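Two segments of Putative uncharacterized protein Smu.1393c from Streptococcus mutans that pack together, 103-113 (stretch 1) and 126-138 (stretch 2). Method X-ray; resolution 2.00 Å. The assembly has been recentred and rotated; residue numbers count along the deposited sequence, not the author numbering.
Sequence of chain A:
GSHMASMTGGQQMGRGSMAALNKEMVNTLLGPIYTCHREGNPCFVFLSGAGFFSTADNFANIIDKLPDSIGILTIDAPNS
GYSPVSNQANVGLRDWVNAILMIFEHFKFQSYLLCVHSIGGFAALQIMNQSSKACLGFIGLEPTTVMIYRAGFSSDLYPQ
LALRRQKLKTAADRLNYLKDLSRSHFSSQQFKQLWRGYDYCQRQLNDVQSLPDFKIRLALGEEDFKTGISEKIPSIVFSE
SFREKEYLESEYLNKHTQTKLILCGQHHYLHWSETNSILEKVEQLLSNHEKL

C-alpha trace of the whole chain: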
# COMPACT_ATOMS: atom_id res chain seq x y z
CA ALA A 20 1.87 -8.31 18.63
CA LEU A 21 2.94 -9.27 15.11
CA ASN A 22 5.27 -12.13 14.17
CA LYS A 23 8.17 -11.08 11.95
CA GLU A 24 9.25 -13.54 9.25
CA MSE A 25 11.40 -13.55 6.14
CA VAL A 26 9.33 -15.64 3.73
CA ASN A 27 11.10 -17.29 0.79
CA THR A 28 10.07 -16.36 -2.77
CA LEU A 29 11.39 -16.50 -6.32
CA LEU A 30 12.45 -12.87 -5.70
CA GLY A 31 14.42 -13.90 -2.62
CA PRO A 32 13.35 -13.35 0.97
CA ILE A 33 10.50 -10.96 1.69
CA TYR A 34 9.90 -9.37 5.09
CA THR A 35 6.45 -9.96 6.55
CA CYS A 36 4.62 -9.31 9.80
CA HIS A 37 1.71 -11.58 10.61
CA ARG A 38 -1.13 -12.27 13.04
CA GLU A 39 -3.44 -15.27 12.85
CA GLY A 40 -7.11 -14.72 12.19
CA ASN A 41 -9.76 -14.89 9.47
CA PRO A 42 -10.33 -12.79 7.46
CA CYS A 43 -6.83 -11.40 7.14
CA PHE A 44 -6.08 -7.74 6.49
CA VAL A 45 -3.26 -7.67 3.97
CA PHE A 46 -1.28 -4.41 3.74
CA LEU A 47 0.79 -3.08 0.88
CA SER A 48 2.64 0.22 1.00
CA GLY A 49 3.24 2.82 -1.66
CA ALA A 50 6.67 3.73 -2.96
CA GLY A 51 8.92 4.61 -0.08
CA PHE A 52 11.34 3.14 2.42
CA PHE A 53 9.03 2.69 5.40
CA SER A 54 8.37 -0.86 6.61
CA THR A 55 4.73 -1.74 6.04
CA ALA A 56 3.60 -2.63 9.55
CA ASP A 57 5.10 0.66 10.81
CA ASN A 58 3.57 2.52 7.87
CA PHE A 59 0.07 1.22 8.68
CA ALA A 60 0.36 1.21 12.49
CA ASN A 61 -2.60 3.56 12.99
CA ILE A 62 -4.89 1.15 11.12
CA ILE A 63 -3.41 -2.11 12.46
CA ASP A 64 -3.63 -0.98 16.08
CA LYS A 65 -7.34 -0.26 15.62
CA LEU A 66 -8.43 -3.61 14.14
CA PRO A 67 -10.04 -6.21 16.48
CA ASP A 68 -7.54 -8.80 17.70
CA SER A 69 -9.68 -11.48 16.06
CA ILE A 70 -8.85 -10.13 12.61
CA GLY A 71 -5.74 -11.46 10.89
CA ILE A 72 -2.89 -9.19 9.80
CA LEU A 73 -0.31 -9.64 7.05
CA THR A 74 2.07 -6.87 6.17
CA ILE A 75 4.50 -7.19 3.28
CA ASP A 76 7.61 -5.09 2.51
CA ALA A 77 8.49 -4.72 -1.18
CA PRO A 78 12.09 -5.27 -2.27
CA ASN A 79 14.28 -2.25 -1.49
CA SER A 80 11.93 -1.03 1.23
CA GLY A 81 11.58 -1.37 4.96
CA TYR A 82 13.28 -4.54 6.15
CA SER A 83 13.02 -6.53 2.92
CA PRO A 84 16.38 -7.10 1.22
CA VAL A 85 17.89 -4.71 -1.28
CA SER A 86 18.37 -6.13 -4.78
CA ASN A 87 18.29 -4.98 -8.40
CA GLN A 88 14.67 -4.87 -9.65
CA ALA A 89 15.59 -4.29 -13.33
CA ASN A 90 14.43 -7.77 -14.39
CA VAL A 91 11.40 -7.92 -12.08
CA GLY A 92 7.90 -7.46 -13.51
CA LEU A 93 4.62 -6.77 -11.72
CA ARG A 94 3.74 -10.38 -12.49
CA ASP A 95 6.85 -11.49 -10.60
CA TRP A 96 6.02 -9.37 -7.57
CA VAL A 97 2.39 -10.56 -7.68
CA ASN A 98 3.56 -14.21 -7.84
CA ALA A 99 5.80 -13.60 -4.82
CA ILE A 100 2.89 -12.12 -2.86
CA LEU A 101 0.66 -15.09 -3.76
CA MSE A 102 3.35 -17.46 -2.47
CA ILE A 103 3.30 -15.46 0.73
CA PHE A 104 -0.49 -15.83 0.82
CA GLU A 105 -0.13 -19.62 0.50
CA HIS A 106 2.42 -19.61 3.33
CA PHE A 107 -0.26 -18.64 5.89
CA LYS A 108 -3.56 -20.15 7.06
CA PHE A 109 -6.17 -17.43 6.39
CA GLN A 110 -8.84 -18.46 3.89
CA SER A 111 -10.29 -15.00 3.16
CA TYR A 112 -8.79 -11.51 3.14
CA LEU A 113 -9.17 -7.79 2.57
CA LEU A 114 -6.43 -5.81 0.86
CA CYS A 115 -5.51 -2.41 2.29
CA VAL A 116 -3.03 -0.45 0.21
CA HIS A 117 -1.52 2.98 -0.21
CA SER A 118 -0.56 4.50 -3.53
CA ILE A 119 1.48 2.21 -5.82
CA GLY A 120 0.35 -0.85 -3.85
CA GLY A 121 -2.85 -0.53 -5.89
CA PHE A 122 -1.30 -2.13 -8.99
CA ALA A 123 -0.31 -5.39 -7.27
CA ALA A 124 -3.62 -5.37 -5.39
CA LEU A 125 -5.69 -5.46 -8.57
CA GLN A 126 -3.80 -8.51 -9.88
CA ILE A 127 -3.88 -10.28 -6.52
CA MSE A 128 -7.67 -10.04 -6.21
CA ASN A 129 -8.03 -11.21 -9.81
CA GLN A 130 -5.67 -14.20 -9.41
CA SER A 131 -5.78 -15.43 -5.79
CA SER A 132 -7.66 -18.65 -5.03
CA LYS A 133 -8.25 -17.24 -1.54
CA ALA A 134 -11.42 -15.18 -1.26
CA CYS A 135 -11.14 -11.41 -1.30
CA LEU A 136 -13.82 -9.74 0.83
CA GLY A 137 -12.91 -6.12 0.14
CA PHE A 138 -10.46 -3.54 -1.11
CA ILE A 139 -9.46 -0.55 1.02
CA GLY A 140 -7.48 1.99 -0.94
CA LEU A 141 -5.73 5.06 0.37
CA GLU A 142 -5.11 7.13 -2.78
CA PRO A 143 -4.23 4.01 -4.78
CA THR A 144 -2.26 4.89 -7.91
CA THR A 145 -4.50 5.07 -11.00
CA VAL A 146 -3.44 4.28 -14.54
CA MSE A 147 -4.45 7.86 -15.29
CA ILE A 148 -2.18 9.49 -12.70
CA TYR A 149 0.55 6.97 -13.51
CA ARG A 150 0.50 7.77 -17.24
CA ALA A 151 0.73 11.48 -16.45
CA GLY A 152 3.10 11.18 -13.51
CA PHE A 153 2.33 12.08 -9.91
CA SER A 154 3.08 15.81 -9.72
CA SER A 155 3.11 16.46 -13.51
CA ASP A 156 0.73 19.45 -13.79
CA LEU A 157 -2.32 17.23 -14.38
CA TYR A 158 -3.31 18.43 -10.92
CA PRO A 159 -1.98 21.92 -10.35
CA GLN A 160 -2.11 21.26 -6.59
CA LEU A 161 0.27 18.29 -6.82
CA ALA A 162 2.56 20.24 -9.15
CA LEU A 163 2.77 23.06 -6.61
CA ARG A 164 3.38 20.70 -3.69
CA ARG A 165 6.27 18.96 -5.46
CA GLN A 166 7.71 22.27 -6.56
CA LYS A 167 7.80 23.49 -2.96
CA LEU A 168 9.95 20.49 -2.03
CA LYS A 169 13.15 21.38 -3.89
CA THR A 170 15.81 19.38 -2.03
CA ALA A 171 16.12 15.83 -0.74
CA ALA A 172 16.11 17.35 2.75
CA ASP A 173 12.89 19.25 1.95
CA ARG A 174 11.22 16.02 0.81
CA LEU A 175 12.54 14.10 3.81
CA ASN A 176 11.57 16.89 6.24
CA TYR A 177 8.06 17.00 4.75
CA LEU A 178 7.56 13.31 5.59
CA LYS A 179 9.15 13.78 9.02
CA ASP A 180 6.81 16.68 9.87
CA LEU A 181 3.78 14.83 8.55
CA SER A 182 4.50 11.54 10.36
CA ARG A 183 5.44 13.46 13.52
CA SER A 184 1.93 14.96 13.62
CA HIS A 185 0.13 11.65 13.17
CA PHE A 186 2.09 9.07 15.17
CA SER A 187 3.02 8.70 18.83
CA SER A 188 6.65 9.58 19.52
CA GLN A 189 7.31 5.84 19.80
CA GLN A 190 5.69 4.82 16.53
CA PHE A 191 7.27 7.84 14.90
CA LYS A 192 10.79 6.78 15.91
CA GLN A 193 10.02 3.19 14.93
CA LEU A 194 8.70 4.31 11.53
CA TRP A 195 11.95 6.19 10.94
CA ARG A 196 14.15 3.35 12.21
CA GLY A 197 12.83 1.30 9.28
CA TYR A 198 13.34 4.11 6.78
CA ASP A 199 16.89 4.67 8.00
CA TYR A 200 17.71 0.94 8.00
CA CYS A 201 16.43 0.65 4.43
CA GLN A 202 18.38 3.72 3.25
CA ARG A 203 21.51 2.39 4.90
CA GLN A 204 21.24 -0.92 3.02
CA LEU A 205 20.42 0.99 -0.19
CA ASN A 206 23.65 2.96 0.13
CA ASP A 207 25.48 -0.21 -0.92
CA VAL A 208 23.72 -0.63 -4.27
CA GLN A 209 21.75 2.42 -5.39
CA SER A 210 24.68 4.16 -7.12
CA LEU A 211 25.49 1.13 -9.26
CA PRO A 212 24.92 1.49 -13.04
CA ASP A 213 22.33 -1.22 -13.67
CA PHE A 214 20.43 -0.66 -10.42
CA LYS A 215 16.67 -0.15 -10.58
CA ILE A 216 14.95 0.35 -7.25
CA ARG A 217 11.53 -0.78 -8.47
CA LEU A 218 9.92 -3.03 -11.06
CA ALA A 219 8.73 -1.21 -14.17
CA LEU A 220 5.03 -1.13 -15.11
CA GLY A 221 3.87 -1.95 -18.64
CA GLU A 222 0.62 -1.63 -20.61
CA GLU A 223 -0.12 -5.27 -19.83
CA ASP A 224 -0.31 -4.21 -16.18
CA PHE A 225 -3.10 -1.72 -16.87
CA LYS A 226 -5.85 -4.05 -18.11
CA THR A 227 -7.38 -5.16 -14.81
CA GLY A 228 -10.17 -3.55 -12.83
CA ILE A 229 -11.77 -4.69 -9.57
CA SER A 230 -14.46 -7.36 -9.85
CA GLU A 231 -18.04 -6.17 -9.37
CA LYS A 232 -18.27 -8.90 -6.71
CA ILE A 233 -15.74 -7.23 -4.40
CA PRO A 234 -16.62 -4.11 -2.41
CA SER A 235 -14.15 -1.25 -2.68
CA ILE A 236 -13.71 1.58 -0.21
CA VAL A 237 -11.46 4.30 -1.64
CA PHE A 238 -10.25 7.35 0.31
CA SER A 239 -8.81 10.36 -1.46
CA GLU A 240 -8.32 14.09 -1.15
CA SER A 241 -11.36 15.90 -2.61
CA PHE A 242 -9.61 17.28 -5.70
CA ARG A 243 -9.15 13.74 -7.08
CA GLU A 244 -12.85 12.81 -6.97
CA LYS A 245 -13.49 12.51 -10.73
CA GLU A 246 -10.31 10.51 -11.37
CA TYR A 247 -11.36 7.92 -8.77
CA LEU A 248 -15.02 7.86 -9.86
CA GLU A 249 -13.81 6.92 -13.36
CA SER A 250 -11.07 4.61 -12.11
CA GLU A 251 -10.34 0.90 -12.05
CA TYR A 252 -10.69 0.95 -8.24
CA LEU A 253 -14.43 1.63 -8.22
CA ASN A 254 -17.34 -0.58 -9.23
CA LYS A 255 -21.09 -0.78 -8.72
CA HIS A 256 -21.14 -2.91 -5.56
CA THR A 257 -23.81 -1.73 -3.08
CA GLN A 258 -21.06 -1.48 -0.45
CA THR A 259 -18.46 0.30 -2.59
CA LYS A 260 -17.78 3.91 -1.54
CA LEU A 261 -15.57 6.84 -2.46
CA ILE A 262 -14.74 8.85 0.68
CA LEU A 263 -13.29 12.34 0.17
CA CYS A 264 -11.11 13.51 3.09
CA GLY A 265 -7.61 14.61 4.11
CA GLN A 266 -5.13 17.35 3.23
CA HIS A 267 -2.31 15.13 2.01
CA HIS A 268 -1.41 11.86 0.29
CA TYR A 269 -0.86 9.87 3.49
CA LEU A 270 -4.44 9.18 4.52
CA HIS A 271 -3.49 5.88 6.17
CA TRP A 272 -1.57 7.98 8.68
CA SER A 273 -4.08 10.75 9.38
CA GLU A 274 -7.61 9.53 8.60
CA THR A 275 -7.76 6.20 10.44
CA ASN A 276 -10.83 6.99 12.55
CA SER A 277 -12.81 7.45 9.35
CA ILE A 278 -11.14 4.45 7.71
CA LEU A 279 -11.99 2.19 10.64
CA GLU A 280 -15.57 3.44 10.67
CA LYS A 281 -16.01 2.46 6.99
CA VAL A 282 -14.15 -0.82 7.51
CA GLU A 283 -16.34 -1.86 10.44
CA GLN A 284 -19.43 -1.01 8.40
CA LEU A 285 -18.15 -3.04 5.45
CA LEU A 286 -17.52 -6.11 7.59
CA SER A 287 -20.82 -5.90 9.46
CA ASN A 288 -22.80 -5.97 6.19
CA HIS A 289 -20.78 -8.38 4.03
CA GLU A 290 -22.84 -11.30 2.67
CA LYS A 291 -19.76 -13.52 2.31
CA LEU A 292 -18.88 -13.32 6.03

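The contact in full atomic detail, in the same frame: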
# COMPACT_ATOMS: atom_id res chain seq x y z
N ILE A 103 3.41 -15.89 -0.65
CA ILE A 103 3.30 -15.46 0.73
C ILE A 103 1.89 -15.75 1.24
O ILE A 103 1.72 -16.23 2.36
CB ILE A 103 3.68 -13.97 0.89
CG1 ILE A 103 5.15 -13.77 0.53
CG2 ILE A 103 3.42 -13.51 2.32
CD1 ILE A 103 5.63 -12.32 0.53
N PHE A 104 0.87 -15.50 0.41
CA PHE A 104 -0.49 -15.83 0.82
C PHE A 104 -0.59 -17.32 1.17
O PHE A 104 -1.16 -17.69 2.19
CB PHE A 104 -1.52 -15.51 -0.28
CG PHE A 104 -2.03 -14.08 -0.25
CD1 PHE A 104 -1.21 -13.04 0.16
CD2 PHE A 104 -3.34 -13.79 -0.63
CE1 PHE A 104 -1.68 -11.73 0.18
CE2 PHE A 104 -3.81 -12.49 -0.60
CZ PHE A 104 -2.98 -11.45 -0.19
N GLU A 105 -0.03 -18.17 0.31
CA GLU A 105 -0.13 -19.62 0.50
C GLU A 105 0.65 -20.10 1.73
O GLU A 105 0.40 -21.18 2.25
CB GLU A 105 0.35 -20.38 -0.74
CG GLU A 105 -0.44 -20.05 -2.00
CD GLU A 105 -1.94 -20.18 -1.82
OE1 GLU A 105 -2.40 -21.28 -1.43
OE2 GLU A 105 -2.66 -19.18 -2.06
N HIS A 106 1.60 -19.28 2.18
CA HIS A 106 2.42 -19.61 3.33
C HIS A 106 1.62 -19.56 4.64
O HIS A 106 1.99 -20.23 5.61
CB HIS A 106 3.60 -18.64 3.40
CG HIS A 106 4.62 -18.97 4.45
ND1 HIS A 106 5.49 -20.04 4.33
CD2 HIS A 106 4.92 -18.36 5.62
CE1 HIS A 106 6.28 -20.07 5.39
NE2 HIS A 106 5.97 -19.06 6.18
N PHE A 107 0.54 -18.79 4.66
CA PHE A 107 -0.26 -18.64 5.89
C PHE A 107 -1.66 -19.25 5.80
O PHE A 107 -2.12 -19.60 4.71
CB PHE A 107 -0.35 -17.17 6.30
CG PHE A 107 0.97 -16.55 6.62
CD1 PHE A 107 1.60 -16.82 7.83
CD2 PHE A 107 1.59 -15.71 5.72
CE1 PHE A 107 2.83 -16.24 8.14
CE2 PHE A 107 2.82 -15.13 6.02
CZ PHE A 107 3.44 -15.41 7.23
N LYS A 108 -2.34 -19.34 6.94
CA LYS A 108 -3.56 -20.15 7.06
C LYS A 108 -4.87 -19.47 6.62
O LYS A 108 -5.83 -20.15 6.25
CB LYS A 108 -3.72 -20.70 8.48
CG LYS A 108 -2.65 -21.71 8.89
CD LYS A 108 -2.77 -22.08 10.37
CE LYS A 108 -2.10 -23.42 10.67
NZ LYS A 108 -0.68 -23.43 10.24
N PHE A 109 -4.92 -18.14 6.66
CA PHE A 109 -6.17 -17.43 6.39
C PHE A 109 -6.82 -17.90 5.09
O PHE A 109 -6.13 -18.17 4.11
CB PHE A 109 -5.97 -15.91 6.39
CG PHE A 109 -5.14 -15.39 5.25
CD1 PHE A 109 -3.76 -15.27 5.38
CD2 PHE A 109 -5.73 -14.96 4.07
CE1 PHE A 109 -2.98 -14.76 4.33
CE2 PHE A 109 -4.97 -14.45 3.02
CZ PHE A 109 -3.59 -14.35 3.15
N GLN A 110 -8.14 -18.02 5.09
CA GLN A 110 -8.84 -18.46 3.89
C GLN A 110 -9.49 -17.30 3.12
O GLN A 110 -9.72 -17.39 1.91
CB GLN A 110 -9.86 -19.56 4.21
CG GLN A 110 -9.21 -20.93 4.40
CD GLN A 110 -8.24 -21.26 3.27
OE1 GLN A 110 -8.49 -20.94 2.11
NE2 GLN A 110 -7.12 -21.89 3.62
N SER A 111 -9.77 -16.21 3.82
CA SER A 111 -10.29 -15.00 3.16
C SER A 111 -9.50 -13.76 3.61
O SER A 111 -8.84 -13.78 4.66
CB SER A 111 -11.77 -14.82 3.45
OG SER A 111 -11.99 -14.70 4.84
N TYR A 112 -9.56 -12.70 2.82
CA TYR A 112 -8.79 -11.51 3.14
C TYR A 112 -9.41 -10.22 2.61
O TYR A 112 -10.28 -10.25 1.73
CB TYR A 112 -7.38 -11.65 2.57
CG TYR A 112 -7.34 -11.62 1.06
CD1 TYR A 112 -7.70 -12.74 0.31
CD2 TYR A 112 -6.96 -10.47 0.38
CE1 TYR A 112 -7.67 -12.71 -1.08
CE2 TYR A 112 -6.93 -10.43 -1.01
CZ TYR A 112 -7.29 -11.55 -1.73
OH TYR A 112 -7.25 -11.51 -3.11
N LEU A 113 -8.95 -9.11 3.16
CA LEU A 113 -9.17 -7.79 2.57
C LEU A 113 -7.80 -7.20 2.31
O LEU A 113 -6.87 -7.39 3.10
CB LEU A 113 -9.96 -6.88 3.50
CG LEU A 113 -11.45 -7.18 3.66
CD1 LEU A 113 -11.66 -8.29 4.68
CD2 LEU A 113 -12.20 -5.92 4.07
N GLN A 126 -4.15 -7.19 -9.34
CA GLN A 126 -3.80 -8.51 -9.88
C GLN A 126 -4.04 -9.61 -8.86
O GLN A 126 -4.54 -10.67 -9.19
CB GLN A 126 -2.34 -8.53 -10.35
CG GLN A 126 -1.98 -7.37 -11.26
CD GLN A 126 -2.75 -7.40 -12.57
OE1 GLN A 126 -3.27 -8.44 -12.96
NE2 GLN A 126 -2.82 -6.26 -13.24
N ILE A 127 -3.67 -9.34 -7.61
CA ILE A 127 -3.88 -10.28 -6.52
C ILE A 127 -5.35 -10.70 -6.40
O ILE A 127 -5.67 -11.89 -6.33
CB ILE A 127 -3.39 -9.67 -5.18
CG1 ILE A 127 -1.88 -9.42 -5.23
CG2 ILE A 127 -3.76 -10.58 -4.01
CD1 ILE A 127 -1.37 -8.51 -4.14
N MSE A 128 -6.25 -9.73 -6.37
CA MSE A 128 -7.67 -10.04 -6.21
C MSE A 128 -8.20 -10.80 -7.42
O MSE A 128 -9.11 -11.61 -7.30
CB MSE A 128 -8.47 -8.76 -5.97
CG MSE A 128 -8.06 -8.02 -4.70
SE MSE A 128 -9.19 -6.43 -4.34
CE MSE A 128 -8.41 -5.19 -5.65
N ASN A 129 -7.62 -10.53 -8.59
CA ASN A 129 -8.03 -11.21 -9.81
C ASN A 129 -7.46 -12.63 -9.93
O ASN A 129 -8.02 -13.48 -10.63
CB ASN A 129 -7.66 -10.34 -11.02
CG ASN A 129 -8.04 -10.96 -12.35
OD1 ASN A 129 -9.22 -11.09 -12.68
ND2 ASN A 129 -7.04 -11.32 -13.14
N GLN A 130 -6.36 -12.92 -9.23
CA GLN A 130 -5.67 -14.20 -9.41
C GLN A 130 -5.69 -15.16 -8.22
O GLN A 130 -5.48 -16.36 -8.39
CB GLN A 130 -4.21 -13.97 -9.81
CG GLN A 130 -3.99 -13.14 -11.06
CD GLN A 130 -2.52 -12.94 -11.34
OE1 GLN A 130 -1.70 -13.83 -11.07
NE2 GLN A 130 -2.17 -11.77 -11.87
N SER A 131 -5.90 -14.63 -7.02
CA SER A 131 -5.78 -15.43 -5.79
C SER A 131 -6.92 -16.42 -5.64
O SER A 131 -8.09 -16.06 -5.81
CB SER A 131 -5.78 -14.52 -4.57
OG SER A 131 -7.02 -13.84 -4.46
N SER A 132 -6.61 -17.66 -5.29
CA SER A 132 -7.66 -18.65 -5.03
C SER A 132 -8.30 -18.42 -3.67
O SER A 132 -9.39 -18.92 -3.41
CB SER A 132 -7.12 -20.07 -5.16
OG SER A 132 -5.78 -20.15 -4.72
N LYS A 133 -7.63 -17.67 -2.80
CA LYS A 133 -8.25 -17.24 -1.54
C LYS A 133 -9.27 -16.16 -1.84
O LYS A 133 -9.13 -15.42 -2.82
CB LYS A 133 -7.20 -16.76 -0.54
CG LYS A 133 -6.38 -17.92 0.03
CD LYS A 133 -5.37 -17.50 1.09
CE LYS A 133 -4.55 -18.72 1.53
NZ LYS A 133 -3.85 -18.53 2.83
N ALA A 134 -10.30 -16.07 -1.00
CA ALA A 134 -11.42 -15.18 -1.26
C ALA A 134 -11.17 -13.77 -0.76
O ALA A 134 -10.95 -13.55 0.43
CB ALA A 134 -12.70 -15.73 -0.67
N CYS A 135 -11.25 -12.81 -1.67
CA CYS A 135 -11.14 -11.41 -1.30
C CYS A 135 -12.49 -10.87 -0.87
O CYS A 135 -13.47 -10.95 -1.62
CB CYS A 135 -10.59 -10.61 -2.47
SG CYS A 135 -10.29 -8.90 -2.07
N LEU A 136 -12.56 -10.31 0.33
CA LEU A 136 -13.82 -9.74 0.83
C LEU A 136 -13.95 -8.23 0.62
O LEU A 136 -15.03 -7.67 0.83
CB LEU A 136 -13.99 -10.05 2.32
CG LEU A 136 -13.98 -11.53 2.67
CD1 LEU A 136 -13.99 -11.72 4.17
CD2 LEU A 136 -15.16 -12.23 2.03
N GLY A 137 -12.87 -7.57 0.25
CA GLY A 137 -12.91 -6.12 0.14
C GLY A 137 -11.58 -5.51 -0.20
O GLY A 137 -10.51 -6.07 0.08
N PHE A 138 -11.64 -4.34 -0.82
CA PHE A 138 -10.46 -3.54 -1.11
C PHE A 138 -10.57 -2.22 -0.37
O PHE A 138 -11.61 -1.57 -0.42
CB PHE A 138 -10.33 -3.30 -2.61
CG PHE A 138 -9.19 -2.37 -2.98
CD1 PHE A 138 -7.88 -2.82 -2.96
CD2 PHE A 138 -9.45 -1.06 -3.35
CE1 PHE A 138 -6.83 -1.98 -3.30
CE2 PHE A 138 -8.41 -0.21 -3.69
CZ PHE A 138 -7.09 -0.67 -3.66
O HOH W 1 -2.81 -21.66 2.24

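A buried lysine is tolerated in a protein interior when the surrounding backbone is shaped to receive it, and the contact between residues 103-113 and 126-138 is a compact example. The helix of stretch 1 carries F104 and E105, and the chain then turns through F107 to F109 before entering a strand. That turn leaves a hollow, and the bump that fills it is K133, which has more of its area covered by the other stretch than any other residue here. Its side chain is m at chi1 and t at the other four-atom torsions, so it reaches the hollow nearly fully extended. At the bottom, K133 NZ donates hydrogen bonds to three carbonyls: F104 O at 2.9 Å, F107 O at 2.8 Å and F109 O at 2.6 Å. The ring of F109 forms one wall. K133 NZ lies 4.0 Å from the centroid of that ring, almost exactly on its normal, a cation-pi arrangement, while the aliphatic shaft packs against the same residue, with K133 CD 3.6 Å from F109 CE2. The charge is thus met by carbonyl oxygens and an aromatic face rather than by a carboxylate.

The reciprocal bump is Y112, which projects from stretch 1 into the space between the end of the helix and the strand of stretch 2. Its ring lies against C135: C135 CA sits over one face, 3.9 Å from the Y112 ring centroid, and C135 CB comes within 3.5 Å of Y112 CZ. At the far end, Y112 OH and S131 OG form a 2.7 Å hydrogen bond, just where S131 leaves the helical conformation. I127 helps to line this pocket, its CG2 lying 3.7 Å from Y112 OH and also 3.9 Å from F104 CE2, so that one methyl group touches two aromatic side chains.

Parallel strand pairing holds these two insertions in register. A134 N donates to Q110 O (3.2 Å), Y112 N to A134 O (2.9 Å), and L136 N to Y112 O (2.7 Å), the last nearly straight. S111 and A134 lie on one face of the sheet, Y112 and C135 on the other.

Farther along, the fit depends on an absent side chain. L113 packs its CD1 3.8 Å from L136 CB, and its CD2 occupies space beside G137: an ideally placed CB on G137 would lie 2.9 Å from L113 CD2, a clash. Here the hollow is glycine and the bump is leucine.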